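Long-range contacts in nucleoside hydrolase, putative (Trypanosoma brucei, PDB 3FZ0), which belongs to the nucleoside hydrolase family, an alpha/beta fold that holds a calcium ion beside the C-terminal ends of its central parallel strands: residues 41-45 with 78-83; 55-60 with 241-245; 210-215 with 340-345. The protein carries 2 engineered substitutions. All coordinates share one frame; numbering follows the deposited sequence.

Contact 1 (41-45 with 78-83); sequences WGNVE and RETVQW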
loop_
_atom_site.group_PDB
_atom_site.type_symbol
_atom_site.label_atom_id
_atom_site.label_comp_id
_atom_site.label_asym_id
_atom_site.label_seq_id
_atom_site.Cartn_x
_atom_site.Cartn_y
_atom_site.Cartn_z
ATOM N N TRP B 41 -5.685 -24.106 -6.957
ATOM C CA TRP B 41 -4.969 -24.113 -5.667
ATOM C C TRP B 41 -5.838 -23.405 -4.600
ATOM O O TRP B 41 -6.801 -22.707 -4.939
ATOM C CB TRP B 41 -3.615 -23.418 -5.816
ATOM C CG TRP B 41 -3.753 -21.948 -5.886
ATOM C CD1 TRP B 41 -4.066 -21.194 -6.990
ATOM C CD2 TRP B 41 -3.622 -21.024 -4.801
ATOM N NE1 TRP B 41 -4.135 -19.879 -6.660
ATOM C CE2 TRP B 41 -3.857 -19.734 -5.324
ATOM C CE3 TRP B 41 -3.295 -21.154 -3.447
ATOM C CZ2 TRP B 41 -3.787 -18.582 -4.534
ATOM C CZ3 TRP B 41 -3.224 -19.998 -2.661
ATOM C CH2 TRP B 41 -3.472 -18.737 -3.204
ATOM N N GLY B 42 -5.503 -23.602 -3.320
ATOM C CA GLY B 42 -6.207 -22.974 -2.208
ATOM C C GLY B 42 -5.954 -23.732 -0.912
ATOM O O GLY B 42 -4.852 -23.650 -0.321
ATOM N N ASN B 43 -6.954 -24.481 -0.453
ATOM C CA ASN B 43 -6.756 -25.295 0.738
ATOM C C ASN B 43 -5.991 -26.601 0.530
ATOM O O ASN B 43 -5.401 -27.142 1.471
ATOM C CB ASN B 43 -8.057 -25.484 1.508
ATOM C CG ASN B 43 -8.400 -24.244 2.356
ATOM O OD1 ASN B 43 -7.540 -23.712 3.109
ATOM N ND2 ASN B 43 -9.634 -23.759 2.215
ATOM N N VAL B 44 -5.976 -27.081 -0.713
ATOM C CA VAL B 44 -5.071 -28.139 -1.114
ATOM C C VAL B 44 -4.435 -27.834 -2.449
ATOM O O VAL B 44 -4.966 -27.073 -3.265
ATOM C CB VAL B 44 -5.744 -29.541 -1.153
ATOM C CG1 VAL B 44 -6.274 -29.893 0.264
ATOM C CG2 VAL B 44 -6.840 -29.613 -2.210
ATOM N N GLU B 45 -3.272 -28.427 -2.650
ATOM C CA GLU B 45 -2.567 -28.292 -3.896
ATOM C C GLU B 45 -3.325 -28.951 -5.068
ATOM O O GLU B 45 -3.994 -29.978 -4.893
ATOM C CB GLU B 45 -1.148 -28.844 -3.712
ATOM C CG GLU B 45 -0.043 -27.966 -4.339
ATOM C CD GLU B 45 -0.490 -26.503 -4.598
ATOM O OE1 GLU B 45 -0.670 -26.096 -5.809
ATOM O OE2 GLU B 45 -0.675 -25.791 -3.569
ATOM N N ARG B 78 1.826 -17.244 -2.733
ATOM C CA ARG B 78 0.636 -17.215 -1.857
ATOM C C ARG B 78 0.987 -16.529 -0.560
ATOM O O ARG B 78 2.090 -16.693 -0.055
ATOM C CB ARG B 78 0.070 -18.631 -1.594
ATOM C CG ARG B 78 1.058 -19.621 -0.958
ATOM C CD ARG B 78 0.449 -20.956 -0.676
ATOM N NE ARG B 78 -0.769 -20.820 0.114
ATOM C CZ ARG B 78 -1.799 -21.677 0.097
ATOM N NH1 ARG B 78 -1.787 -22.740 -0.678
ATOM N NH2 ARG B 78 -2.867 -21.438 0.833
ATOM N N GLU B 79 0.053 -15.741 -0.049
ATOM C CA GLU B 79 0.237 -15.002 1.212
ATOM C C GLU B 79 -0.696 -15.605 2.279
ATOM O O GLU B 79 -0.841 -15.086 3.393
ATOM C CB GLU B 79 0.053 -13.484 0.994
ATOM C CG GLU B 79 0.917 -12.950 -0.203
ATOM C CD GLU B 79 0.934 -11.416 -0.374
ATOM O OE1 GLU B 79 0.415 -10.699 0.505
ATOM O OE2 GLU B 79 1.499 -10.912 -1.378
ATOM N N THR B 80 -1.336 -16.709 1.913
ATOM C CA THR B 80 -2.165 -17.482 2.834
ATOM C C THR B 80 -1.501 -18.833 3.130
ATOM O O THR B 80 -0.575 -19.276 2.455
ATOM C CB THR B 80 -3.581 -17.736 2.272
ATOM O OG1 THR B 80 -3.493 -18.481 1.045
ATOM C CG2 THR B 80 -4.296 -16.430 2.011
ATOM N N VAL B 81 -2.019 -19.476 4.152
ATOM C CA VAL B 81 -1.571 -20.775 4.631
ATOM C C VAL B 81 -2.730 -21.750 4.382
ATOM O O VAL B 81 -3.907 -21.337 4.414
ATOM C CB VAL B 81 -1.264 -20.636 6.143
ATOM C CG1 VAL B 81 -1.412 -21.931 6.889
ATOM C CG2 VAL B 81 0.132 -20.003 6.344
ATOM N N GLN B 82 -2.406 -23.020 4.104
ATOM C CA GLN B 82 -3.410 -24.104 4.041
ATOM C C GLN B 82 -4.007 -24.373 5.424
ATOM O O GLN B 82 -3.299 -24.590 6.402
ATOM C CB GLN B 82 -2.822 -25.386 3.444
ATOM C CG GLN B 82 -2.407 -25.243 1.966
ATOM C CD GLN B 82 -2.218 -26.579 1.227
ATOM O OE1 GLN B 82 -2.172 -27.652 1.836
ATOM N NE2 GLN B 82 -2.116 -26.504 -0.103
ATOM N N TRP B 83 -5.324 -24.334 5.495
ATOM C CA TRP B 83 -6.062 -24.423 6.753
ATOM C C TRP B 83 -5.863 -25.751 7.497
ATOM O O TRP B 83 -5.524 -25.743 8.670
ATOM C CB TRP B 83 -7.543 -24.221 6.448
ATOM C CG TRP B 83 -8.472 -24.111 7.644
ATOM C CD1 TRP B 83 -8.253 -23.415 8.823
ATOM C CD2 TRP B 83 -9.792 -24.678 7.751
ATOM N NE1 TRP B 83 -9.353 -23.546 9.650
ATOM C CE2 TRP B 83 -10.310 -24.303 9.017
ATOM C CE3 TRP B 83 -10.581 -25.476 6.900
ATOM C CZ2 TRP B 83 -11.575 -24.707 9.458
ATOM C CZ3 TRP B 83 -11.838 -25.878 7.335
ATOM C CH2 TRP B 83 -12.329 -25.484 8.595
#
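In the loop that follows strand 32-39, beside the calcium site at the C-terminal edge of the central sheet of this nucleoside hydrolase fold, Gly42 gives its carbonyl to the Arg78 guanidinium. Both terminal nitrogens bind the one oxygen end-on: Arg78 NH1 reaches Gly42 O at 3.2 Å on a lone pair in the carbonyl plane, whereas NH2, at the same distance, is tilted from that plane. Arg78 bends at its third torsion (chi3 -53°), which turns the group back over its own segment, where NE donates to Thr80 O at 2.8 Å. Gly42 O at the end of the group and Thr80 O at NE, with a weak bond from NH2 to Thr80 OG1, restrict its rotation. The Trp41 ring meets one face of the guanidinium with its edge, CZ3 lying 3.5 Å from Arg78 CZ with the two planes 79° apart; Trp41 NE1 is hydrogen-bonded to Thr138 OG1. Cys185 of helix 181-185 also packs on Trp41. Farther along, the Gln82 side chain lies extended across the backbone of Asn43, Val44 and Glu45, with CD 3.2 Å from Asn43 O. Glu45 is the N-cap of helix 46-60; its OE2, 4.3 Å from Arg78 NH1, is too distant for a salt bridge but may still favour the arginine's charge. Asn43 ties the loop to the metal site, its backbone N donating to Asp14, a calcium ligand. On the other segment, Trp83 N makes a weak, fairly straight bond of 3.3 Å to Asn43 OD1.

Contact 2 (55-60 with 241-245); sequences KLLDLY and KWQEF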
loop_
_atom_site.group_PDB
_atom_site.type_symbol
_atom_site.label_atom_id
_atom_site.label_comp_id
_atom_site.label_asym_id
_atom_site.label_seq_id
_atom_site.Cartn_x
_atom_site.Cartn_y
_atom_site.Cartn_z
ATOM N N LYS B 55 -12.020 -38.948 -6.601
ATOM C CA LYS B 55 -12.683 -39.799 -5.582
ATOM C C LYS B 55 -14.153 -39.442 -5.456
ATOM O O LYS B 55 -14.990 -40.343 -5.337
ATOM C CB LYS B 55 -11.988 -39.715 -4.216
ATOM C CG LYS B 55 -10.549 -40.254 -4.222
ATOM C CD LYS B 55 -9.768 -39.824 -3.001
ATOM C CE LYS B 55 -8.417 -40.490 -2.989
ATOM N NZ LYS B 55 -7.723 -40.339 -1.703
ATOM N N LEU B 56 -14.476 -38.140 -5.507
ATOM C CA LEU B 56 -15.887 -37.727 -5.478
ATOM C C LEU B 56 -16.688 -38.212 -6.710
ATOM O O LEU B 56 -17.804 -38.689 -6.566
ATOM C CB LEU B 56 -15.998 -36.211 -5.326
ATOM C CG LEU B 56 -17.401 -35.578 -5.391
ATOM C CD1 LEU B 56 -18.295 -36.069 -4.245
ATOM C CD2 LEU B 56 -17.238 -34.040 -5.332
ATOM N N LEU B 57 -16.110 -38.131 -7.913
ATOM C CA LEU B 57 -16.818 -38.611 -9.099
ATOM C C LEU B 57 -16.922 -40.152 -9.194
ATOM O O LEU B 57 -17.888 -40.669 -9.779
ATOM C CB LEU B 57 -16.229 -38.017 -10.378
ATOM C CG LEU B 57 -16.192 -36.486 -10.450
ATOM C CD1 LEU B 57 -15.508 -36.011 -11.720
ATOM C CD2 LEU B 57 -17.570 -35.831 -10.274
ATOM N N ASP B 58 -15.943 -40.881 -8.646
ATOM C CA ASP B 58 -16.079 -42.339 -8.457
ATOM C C ASP B 58 -17.373 -42.681 -7.731
ATOM O O ASP B 58 -18.139 -43.528 -8.191
ATOM C CB ASP B 58 -14.902 -42.911 -7.651
ATOM C CG ASP B 58 -13.628 -43.018 -8.464
ATOM O OD1 ASP B 58 -13.697 -43.014 -9.729
ATOM O OD2 ASP B 58 -12.557 -43.147 -7.836
ATOM N N LEU B 59 -17.612 -41.995 -6.610
ATOM C CA LEU B 59 -18.806 -42.191 -5.812
ATOM C C LEU B 59 -20.075 -42.162 -6.682
ATOM O O LEU B 59 -20.930 -43.012 -6.556
ATOM C CB LEU B 59 -18.856 -41.148 -4.704
ATOM C CG LEU B 59 -19.878 -41.353 -3.582
ATOM C CD1 LEU B 59 -19.560 -42.653 -2.790
ATOM C CD2 LEU B 59 -19.930 -40.154 -2.655
ATOM N N TYR B 60 -20.157 -41.198 -7.591
ATOM C CA TYR B 60 -21.326 -41.009 -8.445
ATOM C C TYR B 60 -21.286 -41.788 -9.753
ATOM O O TYR B 60 -22.267 -41.842 -10.475
ATOM C CB TYR B 60 -21.487 -39.522 -8.753
ATOM C CG TYR B 60 -22.039 -38.766 -7.585
ATOM C CD1 TYR B 60 -21.189 -38.234 -6.598
ATOM C CD2 TYR B 60 -23.416 -38.605 -7.436
ATOM C CE1 TYR B 60 -21.711 -37.548 -5.508
ATOM C CE2 TYR B 60 -23.929 -37.922 -6.350
ATOM C CZ TYR B 60 -23.081 -37.400 -5.403
ATOM O OH TYR B 60 -23.611 -36.723 -4.341
ATOM N N LYS B 241 -24.309 -44.957 0.499
ATOM C CA LYS B 241 -22.924 -44.712 0.145
ATOM C C LYS B 241 -22.636 -43.217 0.191
ATOM O O LYS B 241 -21.470 -42.833 0.353
ATOM C CB LYS B 241 -22.553 -45.359 -1.201
ATOM C CG LYS B 241 -23.429 -44.920 -2.351
ATOM C CD LYS B 241 -23.128 -45.655 -3.631
ATOM C CE LYS B 241 -23.107 -44.712 -4.825
ATOM N NZ LYS B 241 -22.821 -45.472 -6.069
ATOM N N TRP B 242 -23.692 -42.393 0.045
ATOM C CA TRP B 242 -23.606 -40.927 0.211
ATOM C C TRP B 242 -23.361 -40.535 1.675
ATOM O O TRP B 242 -22.512 -39.722 1.969
ATOM C CB TRP B 242 -24.873 -40.177 -0.294
ATOM C CG TRP B 242 -25.538 -40.628 -1.597
ATOM C CD1 TRP B 242 -26.860 -40.917 -1.760
ATOM C CD2 TRP B 242 -24.936 -40.803 -2.900
ATOM N NE1 TRP B 242 -27.121 -41.271 -3.058
ATOM C CE2 TRP B 242 -25.964 -41.210 -3.782
ATOM C CE3 TRP B 242 -23.632 -40.676 -3.397
ATOM C CZ2 TRP B 242 -25.740 -41.486 -5.146
ATOM C CZ3 TRP B 242 -23.400 -40.964 -4.753
ATOM C CH2 TRP B 242 -24.465 -41.373 -5.609
ATOM N N GLN B 243 -24.114 -41.093 2.603
ATOM C CA GLN B 243 -23.907 -40.775 4.020
ATOM C C GLN B 243 -22.550 -41.266 4.513
ATOM O O GLN B 243 -21.843 -40.541 5.203
ATOM C CB GLN B 243 -25.031 -41.341 4.872
ATOM C CG GLN B 243 -26.428 -40.871 4.464
ATOM C CD GLN B 243 -27.501 -41.728 5.102
ATOM O OE1 GLN B 243 -27.451 -42.940 4.976
ATOM N NE2 GLN B 243 -28.450 -41.118 5.808
ATOM N N GLU B 244 -22.177 -42.479 4.123
ATOM C CA GLU B 244 -20.875 -43.047 4.516
ATOM C C GLU B 244 -19.720 -42.129 4.088
ATOM O O GLU B 244 -18.845 -41.794 4.891
ATOM C CB GLU B 244 -20.682 -44.447 3.946
ATOM C CG GLU B 244 -19.269 -44.955 4.112
ATOM C CD GLU B 244 -19.099 -46.360 3.615
ATOM O OE1 GLU B 244 -17.931 -46.735 3.396
ATOM O OE2 GLU B 244 -20.111 -47.094 3.446
ATOM N N PHE B 245 -19.772 -41.706 2.830
ATOM C CA PHE B 245 -18.786 -40.809 2.266
ATOM C C PHE B 245 -18.746 -39.466 3.009
ATOM O O PHE B 245 -17.667 -38.989 3.332
ATOM C CB PHE B 245 -19.035 -40.627 0.752
ATOM C CG PHE B 245 -18.089 -39.658 0.076
ATOM C CD1 PHE B 245 -16.936 -40.111 -0.538
ATOM C CD2 PHE B 245 -18.378 -38.298 0.021
ATOM C CE1 PHE B 245 -16.070 -39.216 -1.188
ATOM C CE2 PHE B 245 -17.516 -37.394 -0.625
ATOM C CZ PHE B 245 -16.375 -37.846 -1.226
#
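Leu59 swings CG away from its own backbone N (chi1 -168°), and Phe245 does the same with its ring, which points both side chains at the facing helix, Leu59 ending over the Phe245 ring. Leu59 CD2 comes down over one face of that ring, 3.7 Å from the centroid, a CH-pi contact whose closest approach is 3.3 Å to Phe245 CG. The same methyl lies in the plane of the Trp242 indole at its edge, and Leu59 CG is 3.7 Å from Trp242 CZ3. One methyl, CD2, thus meets the face of Phe245 and the edge of Trp242. Beside it, Leu56 CD1 meets Phe245 CE2 at 3.9 Å, its chain running across the phenylalanine at about a right angle. The segments belong to helix 46-60, near its C-terminal end, and helix 241-249, at its start; they run nearly antiparallel (160°) among the helices that flank the sheet of the alpha/beta fold, with axes 11.2 Å apart. Tyr60 and Trp242 form an offset stack, the tyrosine ring and the six-membered indole ring having centroids 4.3 Å apart and planes 22° from parallel, with Trp242 CZ3 over the middle of the tyrosine. Lys241 CE rests near the rim of the opposite indole face, so both indole faces have a neighbour, and Trp242 NE1 is held by Tyr358 O. Phe245 stacks further on Phe96, while Met24 and Met27 of helix 17-27 pack against Tyr60. The lysine chain, bent at its third torsion, ends with NZ 3.1 Å from Leu59 O in a weak hydrogen bond, placing a positive charge beside a carbonyl in the last turn of helix 46-60, where the helix dipole would probably welcome it.

Contact 3 (210-215 with 340-345); sequences VTVNSP and ITKVDN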
loop_
_atom_site.group_PDB
_atom_site.type_symbol
_atom_site.label_atom_id
_atom_site.label_comp_id
_atom_site.label_asym_id
_atom_site.label_seq_id
_atom_site.Cartn_x
_atom_site.Cartn_y
_atom_site.Cartn_z
ATOM N N VAL B 210 -22.675 -14.286 5.528
ATOM C CA VAL B 210 -23.949 -14.871 5.161
ATOM C C VAL B 210 -23.908 -16.399 5.237
ATOM O O VAL B 210 -24.936 -17.015 5.527
ATOM C CB VAL B 210 -24.481 -14.353 3.798
ATOM C CG1 VAL B 210 -23.750 -15.002 2.626
ATOM C CG2 VAL B 210 -25.956 -14.592 3.716
ATOM N N THR B 211 -22.745 -17.011 5.022
ATOM C CA THR B 211 -22.659 -18.481 5.161
ATOM C C THR B 211 -22.621 -18.890 6.631
ATOM O O THR B 211 -23.227 -19.888 7.012
ATOM C CB THR B 211 -21.542 -19.131 4.317
ATOM O OG1 THR B 211 -20.267 -18.800 4.872
ATOM C CG2 THR B 211 -21.621 -18.653 2.827
ATOM N N VAL B 212 -21.957 -18.098 7.472
ATOM C CA VAL B 212 -21.988 -18.354 8.903
ATOM C C VAL B 212 -23.446 -18.328 9.428
ATOM O O VAL B 212 -23.817 -19.090 10.357
ATOM C CB VAL B 212 -21.125 -17.328 9.675
ATOM C CG1 VAL B 212 -21.329 -17.462 11.239
ATOM C CG2 VAL B 212 -19.661 -17.493 9.290
ATOM N N ASN B 213 -24.248 -17.446 8.821
ATOM C CA ASN B 213 -25.645 -17.254 9.176
ATOM C C ASN B 213 -26.575 -18.353 8.683
ATOM O O ASN B 213 -27.747 -18.397 9.054
ATOM C CB ASN B 213 -26.144 -15.935 8.614
ATOM C CG ASN B 213 -27.495 -15.546 9.189
ATOM O OD1 ASN B 213 -28.495 -15.438 8.466
ATOM N ND2 ASN B 213 -27.537 -15.383 10.506
ATOM N N SER B 214 -26.055 -19.221 7.815
ATOM C CA SER B 214 -26.829 -20.354 7.282
ATOM C C SER B 214 -26.039 -21.670 7.409
ATOM O O SER B 214 -25.614 -22.246 6.405
ATOM C CB SER B 214 -27.192 -20.098 5.818
ATOM O OG SER B 214 -28.022 -21.118 5.358
ATOM N N PRO B 215 -25.817 -22.127 8.649
ATOM C CA PRO B 215 -25.002 -23.322 8.854
ATOM C C PRO B 215 -25.856 -24.558 9.017
ATOM O O PRO B 215 -27.090 -24.490 9.027
ATOM C CB PRO B 215 -24.343 -23.031 10.203
ATOM C CG PRO B 215 -25.373 -22.185 10.958
ATOM C CD PRO B 215 -26.290 -21.557 9.932
ATOM N N ILE B 340 -24.879 -10.761 -1.005
ATOM C CA ILE B 340 -25.922 -11.589 -0.407
ATOM C C ILE B 340 -25.828 -11.475 1.129
ATOM O O ILE B 340 -24.768 -11.758 1.699
ATOM C CB ILE B 340 -25.765 -13.075 -0.815
ATOM C CG1 ILE B 340 -25.501 -13.240 -2.333
ATOM C CG2 ILE B 340 -26.943 -13.893 -0.315
ATOM C CD1 ILE B 340 -26.599 -12.725 -3.271
ATOM N N THR B 341 -26.921 -11.089 1.797
ATOM C CA THR B 341 -26.866 -10.850 3.244
ATOM C C THR B 341 -27.719 -11.790 4.082
ATOM O O THR B 341 -27.487 -11.908 5.279
ATOM C CB THR B 341 -27.154 -9.390 3.634
ATOM O OG1 THR B 341 -28.455 -9.026 3.178
ATOM C CG2 THR B 341 -26.086 -8.418 3.008
ATOM N N LYS B 342 -28.702 -12.432 3.453
ATOM C CA LYS B 342 -29.451 -13.526 4.059
ATOM C C LYS B 342 -29.884 -14.626 3.083
ATOM O O LYS B 342 -30.500 -14.348 2.050
ATOM C CB LYS B 342 -30.672 -13.045 4.848
ATOM C CG LYS B 342 -31.203 -14.184 5.710
ATOM C CD LYS B 342 -32.070 -13.727 6.818
ATOM C CE LYS B 342 -32.579 -14.936 7.685
ATOM N NZ LYS B 342 -31.510 -15.538 8.562
ATOM N N VAL B 343 -29.562 -15.863 3.456
ATOM C CA VAL B 343 -29.976 -17.066 2.753
ATOM C C VAL B 343 -30.970 -17.869 3.580
ATOM O O VAL B 343 -30.846 -17.963 4.810
ATOM C CB VAL B 343 -28.765 -17.929 2.362
ATOM C CG1 VAL B 343 -29.180 -19.329 1.918
ATOM C CG2 VAL B 343 -27.993 -17.238 1.216
ATOM N N ASP B 344 -31.958 -18.446 2.888
ATOM C CA ASP B 344 -33.034 -19.240 3.499
ATOM C C ASP B 344 -32.428 -20.520 4.060
ATOM O O ASP B 344 -32.070 -21.413 3.296
ATOM C CB ASP B 344 -34.069 -19.560 2.432
ATOM C CG ASP B 344 -35.316 -20.204 2.985
ATOM O OD1 ASP B 344 -35.250 -21.021 3.936
ATOM O OD2 ASP B 344 -36.399 -19.905 2.438
ATOM N N ASN B 345 -32.275 -20.584 5.384
ATOM C CA ASN B 345 -31.675 -21.768 6.049
ATOM C C ASN B 345 -32.462 -23.065 5.798
ATOM O O ASN B 345 -31.898 -24.101 5.515
ATOM C CB ASN B 345 -31.486 -21.575 7.565
ATOM C CG ASN B 345 -30.587 -22.642 8.161
ATOM O OD1 ASN B 345 -29.452 -22.839 7.687
ATOM N ND2 ASN B 345 -31.095 -23.378 9.156
HETATM O O HOH W 1 -27.899 -16.476 5.857
HETATM O O HOH W 2 -30.429 -17.838 7.392
#
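Val210 and Asn213 meet Val343 and Lys342 partly through two waters set between the two segments. Water 1 accepts from Val343 N at 3.0 Å and lies 2.9 Å from Asn213 OD1, with Val210 O also in hydrogen-bonding range. Water 2 accepts from Lys342 NZ at 2.8 Å and lies 2.6 Å from Val343 O, with Asn213 O also in range. A direct bond also joins the two polar side chains: Lys342, bent at its last torsion (chi4 73°), brings NZ to 3.0 Å from Asn213 OD1, on a lone pair in the amide plane. That oxygen is thus shared by an ammonium and a water. Next to these polar groups Val210 CG2 presses on the backbone, 3.3 Å from Thr341 C, and stands 4.2 Å from both Ile340 CG2 and Val343 CG2. Thr341 and Lys342 form a classic beta bulge opposite Asp298. Asn207, just before helix 208-212, binds both Ile340 O and Val210 N. Strand 337-343 runs between strands 203-206 and 296-306 in the central sheet; Val343 packs on Val285 and Val289 of helix 282-291, and Asp344 caps helix 345-356 through Met347 N.

How the contacts relate
All three contacts are partly buried, but they draw on different parts of the fold. The centre of contact 2 lies about 19 Å from the centre of the chain, the farthest of the three, and the contact joins two helices almost wholly by aromatic and aliphatic packing. Contact 1 joins two loops near the calcium site through an arginine on a backbone carbonyl and a tryptophan edge, with amide groups beside them; contact 3 couples helix 208-212 and the residues after it to a strand of the central sheet, mixing valine packing with ordered water. Contacts 1 and 2 share an element: Glu45 caps the start of helix 46-60, whose final turns form one side of contact 2. No two contacts touch.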